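Local coordinates for USG-1 protein homolog (Pseudomonas aeruginosa, PDB 2HJS) that probably acts as an NAD(P)-dependent dehydrogenase of the aspartate-semialdehyde dehydrogenase family and forms a two-subunit assembly, at residues 7-12 against 34-39; 21-26 against 49-54; 174-179 against 193-198; 159-164 against 315-320. All coordinates share one frame; numbering follows the deposited sequence.

Contact 1. Residues 7-12 against 34-39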
loop_
_atom_site.group_PDB
_atom_site.type_symbol
_atom_site.label_atom_id
_atom_site.label_comp_id
_atom_site.label_asym_id
_atom_site.label_seq_id
_atom_site.Cartn_x
_atom_site.Cartn_y
_atom_site.Cartn_z
ATOM N N LEU A 7 3.548 36.942 -24.111
ATOM C CA LEU A 7 3.267 36.297 -22.824
ATOM C C LEU A 7 4.522 36.009 -21.997
ATOM O O LEU A 7 5.320 35.169 -22.368
ATOM C CB LEU A 7 2.452 35.017 -23.014
ATOM C CG LEU A 7 2.252 34.165 -21.756
ATOM C CD1 LEU A 7 1.456 34.882 -20.670
ATOM C CD2 LEU A 7 1.575 32.913 -22.157
ATOM N N ASN A 8 4.672 36.706 -20.864
ATOM C CA ASN A 8 5.816 36.507 -20.009
ATOM C C ASN A 8 5.453 35.697 -18.837
ATOM O O ASN A 8 4.372 35.861 -18.238
ATOM C CB ASN A 8 6.395 37.832 -19.546
ATOM C CG ASN A 8 6.970 38.634 -20.688
ATOM O OD1 ASN A 8 7.486 38.090 -21.649
ATOM N ND2 ASN A 8 6.871 39.929 -20.585
ATOM N N VAL A 9 6.363 34.784 -18.515
ATOM C CA VAL A 9 6.067 33.760 -17.588
ATOM C C VAL A 9 7.126 33.839 -16.506
ATOM O O VAL A 9 8.307 34.089 -16.792
ATOM C CB VAL A 9 6.057 32.397 -18.313
ATOM C CG1 VAL A 9 5.921 31.270 -17.339
ATOM C CG2 VAL A 9 4.928 32.366 -19.351
ATOM N N ALA A 10 6.684 33.689 -15.267
ATOM C CA ALA A 10 7.564 33.450 -14.133
ATOM C C ALA A 10 7.345 32.020 -13.648
ATOM O O ALA A 10 6.219 31.545 -13.655
ATOM C CB ALA A 10 7.246 34.419 -13.013
ATOM N N VAL A 11 8.415 31.340 -13.239
ATOM C CA VAL A 11 8.294 30.081 -12.491
ATOM C C VAL A 11 8.932 30.269 -11.120
ATOM O O VAL A 11 10.153 30.383 -10.997
ATOM C CB VAL A 11 8.909 28.856 -13.223
ATOM C CG1 VAL A 11 8.816 27.575 -12.356
ATOM C CG2 VAL A 11 8.232 28.644 -14.587
ATOM N N VAL A 12 8.070 30.303 -10.107
ATOM C CA VAL A 12 8.450 30.458 -8.707
ATOM C C VAL A 12 8.703 29.078 -8.140
ATOM O O VAL A 12 7.875 28.177 -8.291
ATOM C CB VAL A 12 7.346 31.228 -7.950
ATOM C CG1 VAL A 12 7.685 31.368 -6.485
ATOM C CG2 VAL A 12 7.185 32.638 -8.575
ATOM N N HIS A 34 7.323 34.685 -24.179
ATOM C CA HIS A 34 8.265 35.641 -24.706
ATOM C C HIS A 34 9.477 35.624 -23.789
ATOM O O HIS A 34 10.521 35.122 -24.183
ATOM C CB HIS A 34 7.617 37.022 -24.770
ATOM C CG HIS A 34 8.484 38.064 -25.385
ATOM N ND1 HIS A 34 8.701 39.294 -24.795
ATOM C CD2 HIS A 34 9.178 38.078 -26.551
ATOM C CE1 HIS A 34 9.502 40.010 -25.559
ATOM N NE2 HIS A 34 9.811 39.293 -26.623
ATOM N N ARG A 35 9.329 36.121 -22.561
ATOM C CA ARG A 35 10.399 36.031 -21.580
ATOM C C ARG A 35 10.016 35.094 -20.451
ATOM O O ARG A 35 8.844 35.033 -20.056
ATOM C CB ARG A 35 10.756 37.414 -21.041
ATOM C CG ARG A 35 11.296 38.354 -22.105
ATOM C CD ARG A 35 11.601 39.727 -21.514
ATOM N NE ARG A 35 11.810 40.752 -22.547
ATOM C CZ ARG A 35 12.991 41.098 -23.050
ATOM N NH1 ARG A 35 14.091 40.502 -22.630
ATOM N NH2 ARG A 35 13.070 42.040 -23.981
ATOM N N LEU A 36 11.008 34.324 -19.990
ATOM C CA LEU A 36 10.870 33.419 -18.869
ATOM C C LEU A 36 11.732 33.894 -17.698
ATOM O O LEU A 36 12.925 34.149 -17.866
ATOM C CB LEU A 36 11.251 31.988 -19.267
ATOM C CG LEU A 36 11.200 30.912 -18.177
ATOM C CD1 LEU A 36 9.824 30.786 -17.498
ATOM C CD2 LEU A 36 11.683 29.539 -18.667
ATOM N N HIS A 37 11.124 33.982 -16.518
ATOM C CA HIS A 37 11.823 34.381 -15.311
ATOM C C HIS A 37 11.745 33.264 -14.285
ATOM O O HIS A 37 10.647 32.871 -13.866
ATOM C CB HIS A 37 11.202 35.665 -14.743
ATOM C CG HIS A 37 11.228 36.813 -15.693
ATOM N ND1 HIS A 37 12.367 37.555 -15.921
ATOM C CD2 HIS A 37 10.270 37.338 -16.493
ATOM C CE1 HIS A 37 12.109 38.495 -16.816
ATOM N NE2 HIS A 37 10.842 38.390 -17.173
ATOM N N LEU A 38 12.906 32.751 -13.893
ATOM C CA LEU A 38 13.019 31.701 -12.895
ATOM C C LEU A 38 13.282 32.288 -11.507
ATOM O O LEU A 38 14.198 33.063 -11.323
ATOM C CB LEU A 38 14.140 30.734 -13.280
ATOM C CG LEU A 38 14.098 30.094 -14.672
ATOM C CD1 LEU A 38 15.176 29.014 -14.833
ATOM C CD2 LEU A 38 12.733 29.515 -14.965
ATOM N N LEU A 39 12.475 31.908 -10.524
ATOM C CA LEU A 39 12.606 32.492 -9.201
ATOM C C LEU A 39 12.628 31.450 -8.128
ATOM O O LEU A 39 12.042 30.387 -8.280
ATOM C CB LEU A 39 11.477 33.491 -8.943
ATOM C CG LEU A 39 11.345 34.586 -10.000
ATOM C CD1 LEU A 39 9.939 35.127 -9.979
ATOM C CD2 LEU A 39 12.399 35.702 -9.797
HETATM O O HOH W 1 7.741 41.919 -22.995
#
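His-34 N donates to Leu-7 O at 2.7 Å, the donor standing above the carbonyl plane, where the two segments first meet. One residue on, a side chain takes over from the backbone: Asn-8 OD1 accepts from Arg-35 N at 2.8 Å, bent to 151° at the hydrogen. CG of Asn-8 lies anti to its carbonyl carbon (chi1 -66°), beside the backbone N, and OD1 also comes within 3.3 Å of His-34 CB. The Asn-8 amide and the His-34 ring run side by side, nearly coplanar; a water accepts from Asn-8 ND2 and is weakly linked to His-34 ND1. The amide is gripped on its nitrogen as well by Ser-68 O.

Beyond this, strands 9-12 and 36-39 pair in parallel. Val-9 N donates to Arg-35 O, His-37 N to Val-9 O, Val-11 N to His-37 O and Leu-39 N to Val-11 O. On one face Leu-36 CD1 touches both Val-9 CG1 and Val-11 CG2, each at 3.9 Å. On the other, Leu-39 CD1 meets Val-12 CG2 at 4.0 Å and Ala-10 CB at 4.1 Å.

The pair belongs to a beta-alpha-beta unit of a Rossmann-type domain, the predicted NAD-binding part of the protein. Helix 17-28 makes the crossover and packs on Val-11 and Leu-38, while strand 71-74 bonds to the far edge of strand 9-12 and Phe-64 covers His-37 and Leu-39.

Contact 2. Residues 21-26 against 49-54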
loop_
_atom_site.group_PDB
_atom_site.type_symbol
_atom_site.label_atom_id
_atom_site.label_comp_id
_atom_site.label_asym_id
_atom_site.label_seq_id
_atom_site.Cartn_x
_atom_site.Cartn_y
_atom_site.Cartn_z
ATOM N N ALA A 21 10.934 20.297 -13.270
ATOM C CA ALA A 21 10.202 19.505 -14.263
ATOM C C ALA A 21 9.320 20.444 -15.073
ATOM O O ALA A 21 9.196 20.299 -16.275
ATOM C CB ALA A 21 9.362 18.398 -13.589
ATOM N N LEU A 22 8.739 21.435 -14.414
ATOM C CA LEU A 22 7.806 22.322 -15.071
ATOM C C LEU A 22 8.532 23.189 -16.105
ATOM O O LEU A 22 8.019 23.400 -17.203
ATOM C CB LEU A 22 7.059 23.162 -14.038
ATOM C CG LEU A 22 5.814 23.902 -14.530
ATOM C CD1 LEU A 22 4.909 24.157 -13.355
ATOM C CD2 LEU A 22 6.141 25.228 -15.272
ATOM N N VAL A 23 9.738 23.658 -15.771
ATOM C CA VAL A 23 10.544 24.438 -16.708
ATOM C C VAL A 23 10.917 23.589 -17.924
ATOM O O VAL A 23 10.824 24.056 -19.063
ATOM C CB VAL A 23 11.797 25.043 -16.028
ATOM C CG1 VAL A 23 12.741 25.642 -17.064
ATOM C CG2 VAL A 23 11.372 26.105 -14.984
ATOM N N GLY A 24 11.337 22.351 -17.700
ATOM C CA GLY A 24 11.638 21.447 -18.812
ATOM C C GLY A 24 10.417 21.224 -19.706
ATOM O O GLY A 24 10.544 21.154 -20.921
ATOM N N LEU A 25 9.233 21.111 -19.111
ATOM C CA LEU A 25 8.007 20.957 -19.890
ATOM C C LEU A 25 7.612 22.181 -20.715
ATOM O O LEU A 25 7.049 22.025 -21.802
ATOM C CB LEU A 25 6.841 20.579 -18.982
ATOM C CG LEU A 25 6.899 19.155 -18.438
ATOM C CD1 LEU A 25 5.828 19.005 -17.372
ATOM C CD2 LEU A 25 6.750 18.106 -19.551
ATOM N N LEU A 26 7.878 23.383 -20.193
ATOM C CA LEU A 26 7.671 24.593 -20.955
ATOM C C LEU A 26 8.491 24.553 -22.236
ATOM O O LEU A 26 8.031 25.003 -23.274
ATOM C CB LEU A 26 8.020 25.858 -20.144
ATOM C CG LEU A 26 7.143 26.104 -18.912
ATOM C CD1 LEU A 26 7.628 27.363 -18.186
ATOM C CD2 LEU A 26 5.652 26.169 -19.281
HETATM N N MSE A 49 20.142 27.632 -14.504
HETATM C CA MSE A 49 19.414 26.469 -15.001
HETATM C C MSE A 49 19.302 26.513 -16.500
HETATM O O MSE A 49 19.166 27.583 -17.085
HETATM C CB MSE A 49 18.005 26.403 -14.413
HETATM C CG MSE A 49 17.958 26.093 -12.955
HETATM SE SE MSE A 49 16.102 26.019 -12.348
HETATM C CE MSE A 49 15.400 24.590 -13.524
ATOM N N GLY A 50 19.331 25.336 -17.109
ATOM C CA GLY A 50 19.162 25.198 -18.544
ATOM C C GLY A 50 17.725 25.403 -18.975
ATOM O O GLY A 50 16.796 24.953 -18.305
ATOM N N PHE A 51 17.550 26.110 -20.087
ATOM C CA PHE A 51 16.254 26.254 -20.744
ATOM C C PHE A 51 16.455 26.507 -22.231
ATOM O O PHE A 51 17.142 27.482 -22.634
ATOM C CB PHE A 51 15.416 27.379 -20.132
ATOM C CG PHE A 51 14.102 27.600 -20.841
ATOM C CD1 PHE A 51 12.998 26.775 -20.570
ATOM C CD2 PHE A 51 13.974 28.604 -21.808
ATOM C CE1 PHE A 51 11.774 26.963 -21.230
ATOM C CE2 PHE A 51 12.768 28.798 -22.478
ATOM C CZ PHE A 51 11.651 27.970 -22.181
ATOM N N ALA A 52 15.860 25.637 -23.048
ATOM C CA ALA A 52 15.968 25.749 -24.515
ATOM C C ALA A 52 17.414 25.941 -24.985
ATOM O O ALA A 52 17.690 26.825 -25.808
ATOM C CB ALA A 52 15.067 26.878 -25.040
ATOM N N GLU A 53 18.323 25.125 -24.431
ATOM C CA GLU A 53 19.787 25.124 -24.744
ATOM C C GLU A 53 20.582 26.326 -24.205
ATOM O O GLU A 53 21.829 26.352 -24.261
ATOM C CB GLU A 53 20.062 24.904 -26.250
ATOM C CG GLU A 53 19.526 23.559 -26.763
ATOM C CD GLU A 53 19.649 23.356 -28.281
ATOM O OE1 GLU A 53 20.154 24.257 -29.006
ATOM O OE2 GLU A 53 19.234 22.259 -28.746
ATOM N N SER A 54 19.858 27.314 -23.690
ATOM C CA SER A 54 20.471 28.480 -23.083
ATOM C C SER A 54 20.493 28.344 -21.545
ATOM O O SER A 54 19.914 27.407 -20.983
ATOM C CB SER A 54 19.770 29.753 -23.565
ATOM O OG SER A 54 18.599 30.028 -22.839
#
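Val-23 and Phe-51 carry most of this contact, which is apolar across its width: no hydrogen bond joins helix segment 21-26 to residues 49-54. Val-23 CG1 comes to 3.7 Å from Phe-51 CD1, and the two side chains meet at a slant. Leu-26, one turn further along the helix, brings its CB to the ring edge, 4.1 Å from Phe-51 CE1. CG of Phe-51 lies anti to its backbone N (chi1 177°), and the ring beyond it comes nearer the helix than the direction of CB suggests. A looser touch, two residues before Phe-51, sets CE of Met-49, a selenomethionine, 4.4 Å from Val-23 CB.

One polar atom also borders the ring. Val-23 O lies in the ring plane at its edge, 3.7 Å from Phe-51 CE1, so the carbonyl oxygen faces the ring's hydrogen-bearing rim.

The elements joined are the first helix of the Rossmann-type domain, 17-28, and one of the two outermost strands of its sheet, 48-51. Leu-36 and Leu-38 of strand 36-40 lie beneath the same side chains, continuing the apolar layer between helix and sheet.

Hydrogen bonds fix the end of the strand instead. A type I' turn from Phe-51 to Ser-54 closes a beta hairpin of strands 48-51 and 54-60; Phe-51 N donates to Ser-54 O, and Phe-51 O accepts from both Ser-54 N and Ser-54 OG, the hydroxyl at 2.9 Å. Asp-27 of the helix accepts through OD2 from Ala-52 N in this turn.

Contact 3. Residues 174-179 against 193-198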
loop_
_atom_site.group_PDB
_atom_site.type_symbol
_atom_site.label_atom_id
_atom_site.label_comp_id
_atom_site.label_asym_id
_atom_site.label_seq_id
_atom_site.Cartn_x
_atom_site.Cartn_y
_atom_site.Cartn_z
ATOM N N ALA A 174 17.993 6.740 0.047
ATOM C CA ALA A 174 19.228 6.175 -0.506
ATOM C C ALA A 174 20.295 5.965 0.580
ATOM O O ALA A 174 20.967 4.933 0.605
ATOM C CB ALA A 174 19.766 7.071 -1.634
ATOM N N ARG A 175 20.436 6.940 1.478
ATOM C CA ARG A 175 21.456 6.900 2.536
ATOM C C ARG A 175 21.158 5.813 3.574
ATOM O O ARG A 175 22.034 5.024 3.923
ATOM C CB ARG A 175 21.603 8.274 3.205
ATOM C CG ARG A 175 22.794 8.379 4.144
ATOM C CD ARG A 175 22.883 9.744 4.858
ATOM N NE ARG A 175 21.594 10.146 5.416
ATOM C CZ ARG A 175 21.111 9.739 6.591
ATOM N NH1 ARG A 175 21.812 8.913 7.367
ATOM N NH2 ARG A 175 19.907 10.158 6.986
ATOM N N GLN A 176 19.914 5.773 4.051
ATOM C CA GLN A 176 19.475 4.740 4.991
ATOM C C GLN A 176 19.621 3.353 4.383
ATOM O O GLN A 176 20.071 2.436 5.061
ATOM C CB GLN A 176 18.020 4.953 5.409
ATOM C CG GLN A 176 17.781 6.064 6.411
ATOM C CD GLN A 176 16.464 5.890 7.153
ATOM O OE1 GLN A 176 15.868 4.807 7.139
ATOM N NE2 GLN A 176 16.002 6.953 7.811
ATOM N N THR A 177 19.241 3.203 3.112
ATOM C CA THR A 177 19.284 1.898 2.455
ATOM C C THR A 177 20.725 1.406 2.393
ATOM O O THR A 177 20.995 0.241 2.697
ATOM C CB THR A 177 18.624 1.902 1.045
ATOM O OG1 THR A 177 17.261 2.337 1.143
ATOM C CG2 THR A 177 18.616 0.506 0.456
ATOM N N ALA A 178 21.644 2.313 2.054
ATOM C CA ALA A 178 23.064 1.997 1.939
ATOM C C ALA A 178 23.679 1.614 3.285
ATOM O O ALA A 178 24.385 0.605 3.377
ATOM C CB ALA A 178 23.811 3.166 1.328
ATOM N N GLU A 179 23.414 2.416 4.318
ATOM C CA GLU A 179 23.878 2.124 5.668
ATOM C C GLU A 179 23.522 0.690 6.074
ATOM O O GLU A 179 24.369 -0.041 6.574
ATOM C CB GLU A 179 23.296 3.122 6.671
ATOM C CG GLU A 179 24.027 4.457 6.724
ATOM C CD GLU A 179 23.165 5.611 7.264
ATOM O OE1 GLU A 179 21.985 5.383 7.655
ATOM O OE2 GLU A 179 23.680 6.759 7.292
ATOM N N ARG A 193 12.734 7.604 12.548
ATOM C CA ARG A 193 12.678 6.153 12.434
ATOM C C ARG A 193 13.162 5.714 11.045
ATOM O O ARG A 193 13.345 6.539 10.141
ATOM C CB ARG A 193 11.253 5.655 12.711
ATOM C CG ARG A 193 10.259 5.907 11.568
ATOM C CD ARG A 193 8.966 6.500 12.081
ATOM N NE ARG A 193 8.152 5.487 12.732
ATOM C CZ ARG A 193 7.225 5.725 13.659
ATOM N NH1 ARG A 193 6.955 6.962 14.091
ATOM N NH2 ARG A 193 6.564 4.697 14.166
ATOM N N GLN A 194 13.357 4.410 10.898
ATOM C CA GLN A 194 13.798 3.820 9.654
ATOM C C GLN A 194 12.734 3.910 8.570
ATOM O O GLN A 194 11.579 3.543 8.774
ATOM C CB GLN A 194 14.179 2.366 9.881
ATOM C CG GLN A 194 14.885 1.733 8.706
ATOM C CD GLN A 194 15.231 0.296 8.956
ATOM O OE1 GLN A 194 15.746 -0.058 10.024
ATOM N NE2 GLN A 194 14.960 -0.557 7.961
ATOM N N ILE A 195 13.128 4.426 7.416
ATOM C CA ILE A 195 12.258 4.391 6.239
ATOM C C ILE A 195 12.683 3.324 5.220
ATOM O O ILE A 195 11.841 2.800 4.486
ATOM C CB ILE A 195 12.112 5.779 5.578
ATOM C CG1 ILE A 195 13.428 6.257 4.949
ATOM C CG2 ILE A 195 11.603 6.815 6.629
ATOM C CD1 ILE A 195 13.268 7.562 4.164
ATOM N N ALA A 196 13.978 3.014 5.185
ATOM C CA ALA A 196 14.514 1.981 4.318
ATOM C C ALA A 196 13.784 0.649 4.569
ATOM O O ALA A 196 13.561 0.262 5.723
ATOM C CB ALA A 196 16.031 1.829 4.549
ATOM N N PHE A 197 13.398 -0.028 3.486
ATOM C CA PHE A 197 12.696 -1.316 3.579
ATOM C C PHE A 197 11.515 -1.297 4.590
ATOM O O PHE A 197 11.238 -2.290 5.247
ATOM C CB PHE A 197 13.692 -2.437 3.924
ATOM C CG PHE A 197 14.904 -2.485 3.029
ATOM C CD1 PHE A 197 14.783 -2.836 1.684
ATOM C CD2 PHE A 197 16.165 -2.215 3.544
ATOM C CE1 PHE A 197 15.910 -2.910 0.856
ATOM C CE2 PHE A 197 17.310 -2.282 2.729
ATOM C CZ PHE A 197 17.175 -2.627 1.380
ATOM N N ASN A 198 10.844 -0.151 4.738
ATOM C CA ASN A 198 9.780 -0.022 5.742
ATOM C C ASN A 198 8.564 0.635 5.123
ATOM O O ASN A 198 8.696 1.331 4.135
ATOM C CB ASN A 198 10.264 0.809 6.935
ATOM C CG ASN A 198 9.587 0.407 8.239
ATOM O OD1 ASN A 198 8.856 -0.572 8.279
ATOM N ND2 ASN A 198 9.861 1.140 9.315
HETATM O O HOH W 2 14.587 0.763 1.188
#
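Gln-176 OE1 receives two consecutive backbone N-H groups, Ile-195 N at 2.8 Å and Ala-196 N at 3.3 Å. Both donors reach it from the same face of the amide plane. The longer bond is the straighter, 174° at the hydrogen against 154° for Ile-195, and its donor stands well above that plane. The chain of Gln-176 is extended beyond CG and crosses the side chain of Ile-195 at about a right angle, with OE1 3.6 Å from Ile-195 CG1. At its root, Gln-176 CB packs on Ala-196 CB at 3.8 Å. Thr-177 CG2 touches Phe-197 CZ at 3.6 Å, while a water donates to Thr-177 OG1 and accepts from Phe-197 N. That hydroxyl also bonds to Leu-173 O within its own helix.

In the dimerisation domain this joins helix 167-181 to the loop that follows it, a side-chain carbonyl accepting two successive backbone N-H groups from residues without regular structure.

Further out, Glu-172 OE2 accepts from Gln-176 NE2, which fixes the rotation of the amide and leaves OE1 turned to the loop. The loop is braced by its own amides: Gln-194 NE2 donates to Ala-196 O at 2.8 Å, and Asn-198 ND2 to Gln-194 O. The second subunit closes over this layer, its Asp-280 forming a salt bridge with Arg-193 and its Phe-243 meeting the Phe-197 ring.

Contact 4. Residues 159-164 against 315-320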
loop_
_atom_site.group_PDB
_atom_site.type_symbol
_atom_site.label_atom_id
_atom_site.label_comp_id
_atom_site.label_asym_id
_atom_site.label_seq_id
_atom_site.Cartn_x
_atom_site.Cartn_y
_atom_site.Cartn_z
ATOM N N CYS A 159 0.074 4.745 -2.019
ATOM C CA CYS A 159 1.443 4.436 -1.591
ATOM C C CYS A 159 2.379 5.441 -2.221
ATOM O O CYS A 159 2.595 5.432 -3.446
ATOM C CB CYS A 159 1.832 3.024 -1.988
ATOM S SG CYS A 159 0.726 1.788 -1.221
ATOM N N LEU A 160 2.901 6.330 -1.383
ATOM C CA LEU A 160 3.653 7.484 -1.843
ATOM C C LEU A 160 5.142 7.153 -1.821
ATOM O O LEU A 160 5.621 6.523 -0.883
ATOM C CB LEU A 160 3.374 8.691 -0.928
ATOM C CG LEU A 160 2.202 9.623 -1.279
ATOM C CD1 LEU A 160 0.923 8.908 -1.402
ATOM C CD2 LEU A 160 2.045 10.771 -0.246
ATOM N N SER A 161 5.859 7.581 -2.850
ATOM C CA SER A 161 7.325 7.493 -2.875
ATOM C C SER A 161 7.932 8.606 -2.018
ATOM O O SER A 161 7.246 9.585 -1.697
ATOM C CB SER A 161 7.803 7.686 -4.305
ATOM O OG SER A 161 7.577 9.024 -4.724
ATOM N N VAL A 162 9.211 8.486 -1.667
ATOM C CA VAL A 162 9.876 9.518 -0.865
ATOM C C VAL A 162 10.061 10.859 -1.575
ATOM O O VAL A 162 10.293 11.873 -0.914
ATOM C CB VAL A 162 11.243 9.055 -0.283
ATOM C CG1 VAL A 162 11.018 7.999 0.775
ATOM C CG2 VAL A 162 12.211 8.590 -1.383
ATOM N N SER A 163 9.994 10.869 -2.914
ATOM C CA SER A 163 10.061 12.140 -3.659
ATOM C C SER A 163 8.880 13.050 -3.288
ATOM O O SER A 163 8.934 14.236 -3.521
ATOM C CB SER A 163 10.088 11.912 -5.165
ATOM O OG SER A 163 8.854 11.356 -5.590
ATOM N N SER A 164 7.822 12.489 -2.694
ATOM C CA SER A 164 6.708 13.306 -2.203
ATOM C C SER A 164 7.158 14.297 -1.108
ATOM O O SER A 164 6.484 15.293 -0.855
ATOM C CB SER A 164 5.576 12.411 -1.689
ATOM O OG SER A 164 4.768 11.907 -2.760
ATOM N N SER A 315 1.631 6.774 -11.591
ATOM C CA SER A 315 1.938 8.017 -12.295
ATOM C C SER A 315 3.178 8.659 -11.700
ATOM O O SER A 315 3.491 8.461 -10.506
ATOM C CB SER A 315 0.772 8.993 -12.134
ATOM O OG SER A 315 0.788 9.962 -13.188
ATOM N N ASP A 316 3.861 9.430 -12.530
ATOM C CA ASP A 316 4.994 10.242 -12.113
ATOM C C ASP A 316 4.462 11.484 -11.370
ATOM O O ASP A 316 3.950 12.430 -11.986
ATOM C CB ASP A 316 5.841 10.621 -13.345
ATOM C CG ASP A 316 7.117 11.360 -12.984
ATOM O OD1 ASP A 316 7.152 12.024 -11.911
ATOM O OD2 ASP A 316 8.082 11.290 -13.791
ATOM N N ASN A 317 4.560 11.455 -10.037
ATOM C CA ASN A 317 4.065 12.543 -9.199
ATOM C C ASN A 317 4.713 13.892 -9.513
ATOM O O ASN A 317 4.069 14.924 -9.425
ATOM C CB ASN A 317 4.244 12.194 -7.712
ATOM C CG ASN A 317 5.682 11.870 -7.357
ATOM O OD1 ASN A 317 6.327 11.019 -7.986
ATOM N ND2 ASN A 317 6.205 12.573 -6.357
ATOM N N VAL A 318 5.977 13.886 -9.912
ATOM C CA VAL A 318 6.664 15.135 -10.217
ATOM C C VAL A 318 6.320 15.705 -11.606
ATOM O O VAL A 318 5.802 16.823 -11.721
ATOM C CB VAL A 318 8.181 14.988 -10.022
ATOM C CG1 VAL A 318 8.926 16.251 -10.511
ATOM C CG2 VAL A 318 8.483 14.716 -8.531
ATOM N N ARG A 319 6.611 14.923 -12.643
ATOM C CA ARG A 319 6.429 15.335 -14.029
ATOM C C ARG A 319 4.945 15.423 -14.405
ATOM O O ARG A 319 4.535 16.400 -15.028
ATOM C CB ARG A 319 7.128 14.349 -14.958
ATOM C CG ARG A 319 7.024 14.729 -16.445
ATOM C CD ARG A 319 7.475 13.581 -17.336
ATOM N NE ARG A 319 7.239 13.871 -18.753
ATOM C CZ ARG A 319 8.053 14.589 -19.538
ATOM N NH1 ARG A 319 9.180 15.094 -19.055
ATOM N NH2 ARG A 319 7.734 14.804 -20.815
ATOM N N LYS A 320 4.163 14.392 -14.045
ATOM C CA LYS A 320 2.777 14.284 -14.490
ATOM C C LYS A 320 1.755 14.876 -13.497
ATOM O O LYS A 320 1.101 15.853 -13.814
ATOM C CB LYS A 320 2.408 12.830 -14.843
ATOM C CG LYS A 320 0.892 12.619 -15.104
ATOM C CD LYS A 320 0.405 13.511 -16.303
ATOM C CE LYS A 320 -1.040 13.225 -16.708
ATOM N NZ LYS A 320 -1.262 11.900 -17.363
#
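A small buried polar contact, in which Asn-317 bonds to Ser-163, with Ser-161 and Ser-164 nearby, ties the start of the C-terminal helix 317-336 to the turn after strand 151-160. Asn-317 ND2 donates to Ser-163 OG at 3.0 Å, with 157° at the hydrogen and the oxygen close to the amide plane. The amide projects toward the serines with CG between the backbone N and the carbonyl carbon (chi1 56°). Its other end is held outside the pair, OD1 accepting from Gly-245 N, so bonds at both ends fix the amide's rotation. Ser-163 OG is also hydrogen-bonded to Ser-161 OG at 2.8 Å, either of which could be the donor. Ser-164 OG stays 3.9 Å from Asn-317 ND2.

Strand 151-160 and strand 308-315, which leads into the helix, lie in the mixed sheet of the dimerisation domain with strand 246-254 between them; helix 317-336 runs from that sheet back against helix 17-28 of the Rossmann-type domain. The serine side is a short 3-10 turn, 162-164, in which Ser-164 N donates to Ser-161 O.

Asp-316 caps the helix at its N-cap position. Its OD1 accepts from Arg-319 N at 3.0 Å, approached from well above the carboxylate plane, and weakly from Val-318 N; OD2 takes Gly-290 N. Salt bridges follow, Lys-320 to Glu-140, and Arg-319 to Asp-292 and to Glu-28 at the end of helix 17-28.

How the contacts relate
Contacts 1 and 2 share the Rossmann-type domain and interleave along the chain, their centres about 11 Å apart: Leu-36 packs on Phe-51 and Leu-38 on Val-23, so strand 36-40 joins them in one apolar layer. Contacts 3 and 4 follow later in the chain, about 18 Å apart between centres, with contact 3 lying between the two segments of contact 4 in sequence. Contact 4 lies where the dimerisation-domain sheet passes into the helix that packs on helix 17-28. Touching contact 2 through Ala-21 and Val-318, and contact 3 through Val-162 and Ile-195, it links the Rossmann-type domain to the part that meets the second subunit. Contact 3 is the farthest from contact 1, about 38 Å between centres.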